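Local coordinates for scyllo-inositol 2-dehydrogenase (NADP(+)) IolW (Bacillus subtilis subsp. subtilis, PDB 3GDO), which catalyses the reversible NADPH-dependent reduction of scyllo-inosose to scyllo-inositol and does not accept NADH, at residues B[123-135]-B[179-191]. Numbering follows the deposited sequence.
Sequences HNRRWDNDFLTIK and GSHIIDQTLHLFG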
# COMPACT_ATOMS: atom_id res chain seq x y z
N HIS B 123 21.10 2.42 -13.50
CA HIS B 123 19.84 2.68 -12.78
C HIS B 123 19.18 3.89 -13.40
O HIS B 123 19.13 4.98 -12.81
CB HIS B 123 20.05 2.85 -11.27
CG HIS B 123 20.11 1.54 -10.53
ND1 HIS B 123 19.01 0.72 -10.39
CD2 HIS B 123 21.14 0.89 -9.95
CE1 HIS B 123 19.35 -0.36 -9.70
NE2 HIS B 123 20.65 -0.28 -9.42
N ASN B 124 18.71 3.68 -14.62
CA ASN B 124 18.24 4.80 -15.40
C ASN B 124 16.87 5.30 -15.00
O ASN B 124 16.50 6.37 -15.43
CB ASN B 124 18.30 4.52 -16.91
CG ASN B 124 17.34 3.44 -17.36
OD1 ASN B 124 17.04 2.51 -16.64
ND2 ASN B 124 16.85 3.58 -18.59
N ARG B 125 16.13 4.55 -14.17
CA ARG B 125 14.82 5.03 -13.68
C ARG B 125 14.95 6.26 -12.80
O ARG B 125 13.93 6.83 -12.41
CB ARG B 125 14.00 3.95 -12.92
CG ARG B 125 13.52 2.72 -13.69
CD ARG B 125 13.76 2.80 -15.15
NE ARG B 125 12.97 1.82 -15.87
CZ ARG B 125 13.45 1.00 -16.81
NH1 ARG B 125 14.73 1.01 -17.15
NH2 ARG B 125 12.63 0.16 -17.42
N ARG B 126 16.17 6.69 -12.46
CA ARG B 126 16.32 8.00 -11.84
C ARG B 126 16.02 9.10 -12.86
O ARG B 126 15.88 10.25 -12.47
CB ARG B 126 17.71 8.24 -11.26
CG ARG B 126 18.12 7.32 -10.11
CD ARG B 126 19.51 7.70 -9.61
NE ARG B 126 20.05 6.66 -8.75
CZ ARG B 126 21.25 6.70 -8.18
NH1 ARG B 126 22.09 7.74 -8.37
NH2 ARG B 126 21.64 5.68 -7.43
N TRP B 127 15.96 8.77 -14.14
CA TRP B 127 15.58 9.78 -15.19
C TRP B 127 14.23 9.48 -15.86
O TRP B 127 13.95 9.97 -16.97
CB TRP B 127 16.76 10.05 -16.19
CG TRP B 127 17.99 10.61 -15.44
CD1 TRP B 127 18.31 11.95 -15.22
CD2 TRP B 127 19.01 9.84 -14.80
NE1 TRP B 127 19.45 12.04 -14.46
CE2 TRP B 127 19.91 10.77 -14.19
CE3 TRP B 127 19.24 8.46 -14.63
CZ2 TRP B 127 21.02 10.36 -13.46
CZ3 TRP B 127 20.35 8.05 -13.90
CH2 TRP B 127 21.23 9.00 -13.34
N ASP B 128 13.38 8.68 -15.19
CA ASP B 128 11.96 8.51 -15.56
C ASP B 128 11.21 9.83 -15.33
O ASP B 128 11.53 10.57 -14.38
CB ASP B 128 11.30 7.42 -14.70
CG ASP B 128 11.49 6.02 -15.27
OD1 ASP B 128 12.30 5.84 -16.21
OD2 ASP B 128 10.81 5.07 -14.79
N ASN B 129 10.24 10.14 -16.21
CA ASN B 129 9.48 11.39 -16.03
C ASN B 129 8.91 11.60 -14.63
O ASN B 129 9.15 12.64 -14.00
CB ASN B 129 8.42 11.60 -17.14
CG ASN B 129 7.56 10.37 -17.46
OD1 ASN B 129 7.33 9.43 -16.64
ND2 ASN B 129 7.04 10.37 -18.67
N ASP B 130 8.19 10.60 -14.12
CA ASP B 130 7.53 10.73 -12.82
C ASP B 130 8.53 11.02 -11.71
O ASP B 130 8.33 11.95 -10.89
CB ASP B 130 6.65 9.50 -12.50
CG ASP B 130 7.31 8.16 -12.88
OD1 ASP B 130 8.57 8.07 -12.89
OD2 ASP B 130 6.57 7.16 -13.15
N PHE B 131 9.62 10.24 -11.67
CA PHE B 131 10.64 10.44 -10.66
C PHE B 131 11.29 11.83 -10.77
O PHE B 131 11.54 12.48 -9.77
CB PHE B 131 11.68 9.32 -10.69
CG PHE B 131 12.58 9.33 -9.49
CD1 PHE B 131 12.10 9.00 -8.24
CD2 PHE B 131 13.92 9.67 -9.61
CE1 PHE B 131 12.92 9.03 -7.13
CE2 PHE B 131 14.76 9.71 -8.51
CZ PHE B 131 14.27 9.37 -7.27
N LEU B 132 11.51 12.29 -11.99
CA LEU B 132 12.09 13.60 -12.17
C LEU B 132 11.14 14.64 -11.61
O LEU B 132 11.59 15.60 -10.97
CB LEU B 132 12.40 13.88 -13.66
CG LEU B 132 13.67 13.18 -14.20
CD1 LEU B 132 13.89 13.62 -15.64
CD2 LEU B 132 14.93 13.43 -13.31
N THR B 133 9.85 14.44 -11.87
CA THR B 133 8.80 15.36 -11.39
C THR B 133 8.82 15.47 -9.86
O THR B 133 8.88 16.58 -9.32
CB THR B 133 7.44 14.91 -11.89
OG1 THR B 133 7.52 14.75 -13.31
CG2 THR B 133 6.31 15.90 -11.48
N ILE B 134 8.78 14.32 -9.17
CA ILE B 134 9.03 14.23 -7.72
C ILE B 134 10.29 14.97 -7.19
O ILE B 134 10.20 15.73 -6.21
CB ILE B 134 9.04 12.75 -7.26
CG1 ILE B 134 7.61 12.14 -7.34
CG2 ILE B 134 9.64 12.59 -5.83
CD1 ILE B 134 7.63 10.54 -7.55
N LYS B 135 11.45 14.72 -7.79
CA LYS B 135 12.66 15.48 -7.41
C LYS B 135 12.49 17.00 -7.61
O LYS B 135 12.94 17.79 -6.80
CB LYS B 135 13.89 14.98 -8.18
CG LYS B 135 14.50 13.73 -7.57
CD LYS B 135 15.72 13.23 -8.34
CE LYS B 135 16.88 14.23 -8.28
NZ LYS B 135 18.13 13.56 -8.66
N GLY B 179 11.79 -4.52 -8.58
CA GLY B 179 12.02 -3.95 -7.25
C GLY B 179 13.29 -3.11 -7.20
O GLY B 179 13.30 -2.05 -6.55
N SER B 180 14.33 -3.55 -7.92
CA SER B 180 15.61 -2.84 -7.93
C SER B 180 15.45 -1.38 -8.36
O SER B 180 16.02 -0.48 -7.75
CB SER B 180 16.68 -3.61 -8.74
OG SER B 180 16.35 -3.70 -10.11
N HIS B 181 14.61 -1.13 -9.35
CA HIS B 181 14.37 0.24 -9.81
C HIS B 181 13.78 1.18 -8.75
O HIS B 181 14.16 2.36 -8.66
CB HIS B 181 13.42 0.24 -10.99
CG HIS B 181 14.00 -0.32 -12.25
ND1 HIS B 181 15.07 0.26 -12.90
CD2 HIS B 181 13.63 -1.38 -13.01
CE1 HIS B 181 15.34 -0.43 -14.01
NE2 HIS B 181 14.49 -1.44 -14.08
N ILE B 182 12.79 0.70 -7.99
CA ILE B 182 12.09 1.59 -7.06
C ILE B 182 12.80 1.67 -5.71
O ILE B 182 12.68 2.66 -4.99
CB ILE B 182 10.55 1.23 -6.97
CG1 ILE B 182 10.33 -0.22 -6.52
CG2 ILE B 182 9.89 1.44 -8.34
CD1 ILE B 182 8.81 -0.51 -6.14
N ILE B 183 13.59 0.63 -5.41
CA ILE B 183 14.53 0.65 -4.30
C ILE B 183 15.62 1.72 -4.55
O ILE B 183 15.94 2.51 -3.67
CB ILE B 183 15.17 -0.74 -4.10
CG1 ILE B 183 14.16 -1.70 -3.49
CG2 ILE B 183 16.45 -0.66 -3.21
CD1 ILE B 183 14.64 -3.20 -3.53
N ASP B 184 16.15 1.76 -5.77
CA ASP B 184 17.22 2.71 -6.10
C ASP B 184 16.71 4.13 -5.91
O ASP B 184 17.41 5.02 -5.36
CB ASP B 184 17.73 2.51 -7.55
CG ASP B 184 18.78 3.57 -7.96
OD1 ASP B 184 19.93 3.49 -7.47
OD2 ASP B 184 18.47 4.49 -8.79
N GLN B 185 15.47 4.35 -6.37
CA GLN B 185 14.86 5.67 -6.28
C GLN B 185 14.74 6.08 -4.82
O GLN B 185 15.07 7.22 -4.44
CB GLN B 185 13.48 5.64 -6.92
CG GLN B 185 13.54 5.61 -8.45
CD GLN B 185 12.17 5.66 -9.12
OE1 GLN B 185 11.15 5.37 -8.52
NE2 GLN B 185 12.16 6.05 -10.38
N THR B 186 14.30 5.12 -4.00
CA THR B 186 14.10 5.36 -2.56
C THR B 186 15.42 5.67 -1.87
O THR B 186 15.48 6.60 -1.03
CB THR B 186 13.42 4.17 -1.84
OG1 THR B 186 12.25 3.76 -2.59
CG2 THR B 186 13.01 4.57 -0.46
N LEU B 187 16.46 4.88 -2.18
CA LEU B 187 17.80 5.11 -1.61
C LEU B 187 18.31 6.47 -2.08
O LEU B 187 18.88 7.22 -1.31
CB LEU B 187 18.75 4.02 -2.03
CG LEU B 187 18.39 2.62 -1.50
CD1 LEU B 187 19.48 1.66 -1.88
CD2 LEU B 187 18.12 2.59 -0.03
N HIS B 188 18.02 6.80 -3.33
CA HIS B 188 18.47 8.06 -3.91
C HIS B 188 17.88 9.21 -3.13
O HIS B 188 18.57 10.20 -2.84
CB HIS B 188 18.09 8.17 -5.40
CG HIS B 188 18.67 9.37 -6.09
ND1 HIS B 188 20.04 9.59 -6.18
CD2 HIS B 188 18.08 10.41 -6.72
CE1 HIS B 188 20.26 10.70 -6.87
NE2 HIS B 188 19.09 11.22 -7.20
N LEU B 189 16.60 9.10 -2.80
CA LEU B 189 15.92 10.19 -2.10
C LEU B 189 16.28 10.30 -0.63
O LEU B 189 16.40 11.39 -0.14
CB LEU B 189 14.40 10.10 -2.24
CG LEU B 189 13.67 10.33 -3.56
CD1 LEU B 189 12.19 10.15 -3.29
CD2 LEU B 189 13.94 11.72 -4.15
N PHE B 190 16.44 9.19 0.10
CA PHE B 190 16.47 9.29 1.55
C PHE B 190 17.65 8.57 2.21
O PHE B 190 17.70 8.50 3.44
CB PHE B 190 15.18 8.69 2.18
CG PHE B 190 13.90 9.13 1.53
CD1 PHE B 190 13.45 10.45 1.63
CD2 PHE B 190 13.11 8.19 0.83
CE1 PHE B 190 12.21 10.85 1.02
CE2 PHE B 190 11.87 8.58 0.23
CZ PHE B 190 11.43 9.89 0.33
N GLY B 191 18.57 8.02 1.43
CA GLY B 191 19.71 7.28 2.01
C GLY B 191 19.29 5.91 2.49
O GLY B 191 18.21 5.42 2.14
O HOH W 1 16.87 2.22 -11.95
O HOH W 2 9.93 5.61 -12.22
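Two nitrogens of Arg126 grip the carboxylate of Asp184 side-on: NE of Arg126 donates to OD2 of Asp184 at 2.7 Å, and NH2 to OD1. The planes of the two groups lie only 10° apart and both oxygens are met on the syn side, the geometry of a bidentate salt bridge. CG of Asp184 stands anti to the backbone N (chi1 176°), which carries the carboxylate across to one face of the His123 ring, where it stacks while CB makes a CH-pi contact with the same ring. The Arg126 chain, extended from CG to NE, lays CD over the centre of the His188 ring, 4.0 Å from the centroid; NZ of Lys135 meets NE2 of His188 in the ring plane at 2.9 Å. Glu325 shares NH2 of Arg126, so an alanine at this position would probably deprive Asp184 of both its bonds from this arginine, cost Glu325 one ion pair, and remove the methylene packed on His188. In this Gfo/Idh/MocA fold, the 3-10 turn 124-126 and helix 129-139 follow strand 119-122, at one edge of the Rossmann sheet, and here they pack against helix 174-190, which lies on the large mixed sheet of the C-terminal domain. Gln185 NE2 donates to the backbone O of Arg125 at 2.8 Å, from above the carbonyl plane, and to a water; Tyr239 holds its OE1. This fixes the amide flat over Phe131, planes 11° apart, with CG of Gln185 3.7 Å from the ring centroid. CZ of Phe131 reaches CG of Leu189 at 3.9 Å. Bent at chi2, Arg125 lays its guanidinium on the His181 ring, centres 4.1 Å apart, while Glu257 pairs with its NH2. A second water joins ND1 of His123 to ND1 of His181.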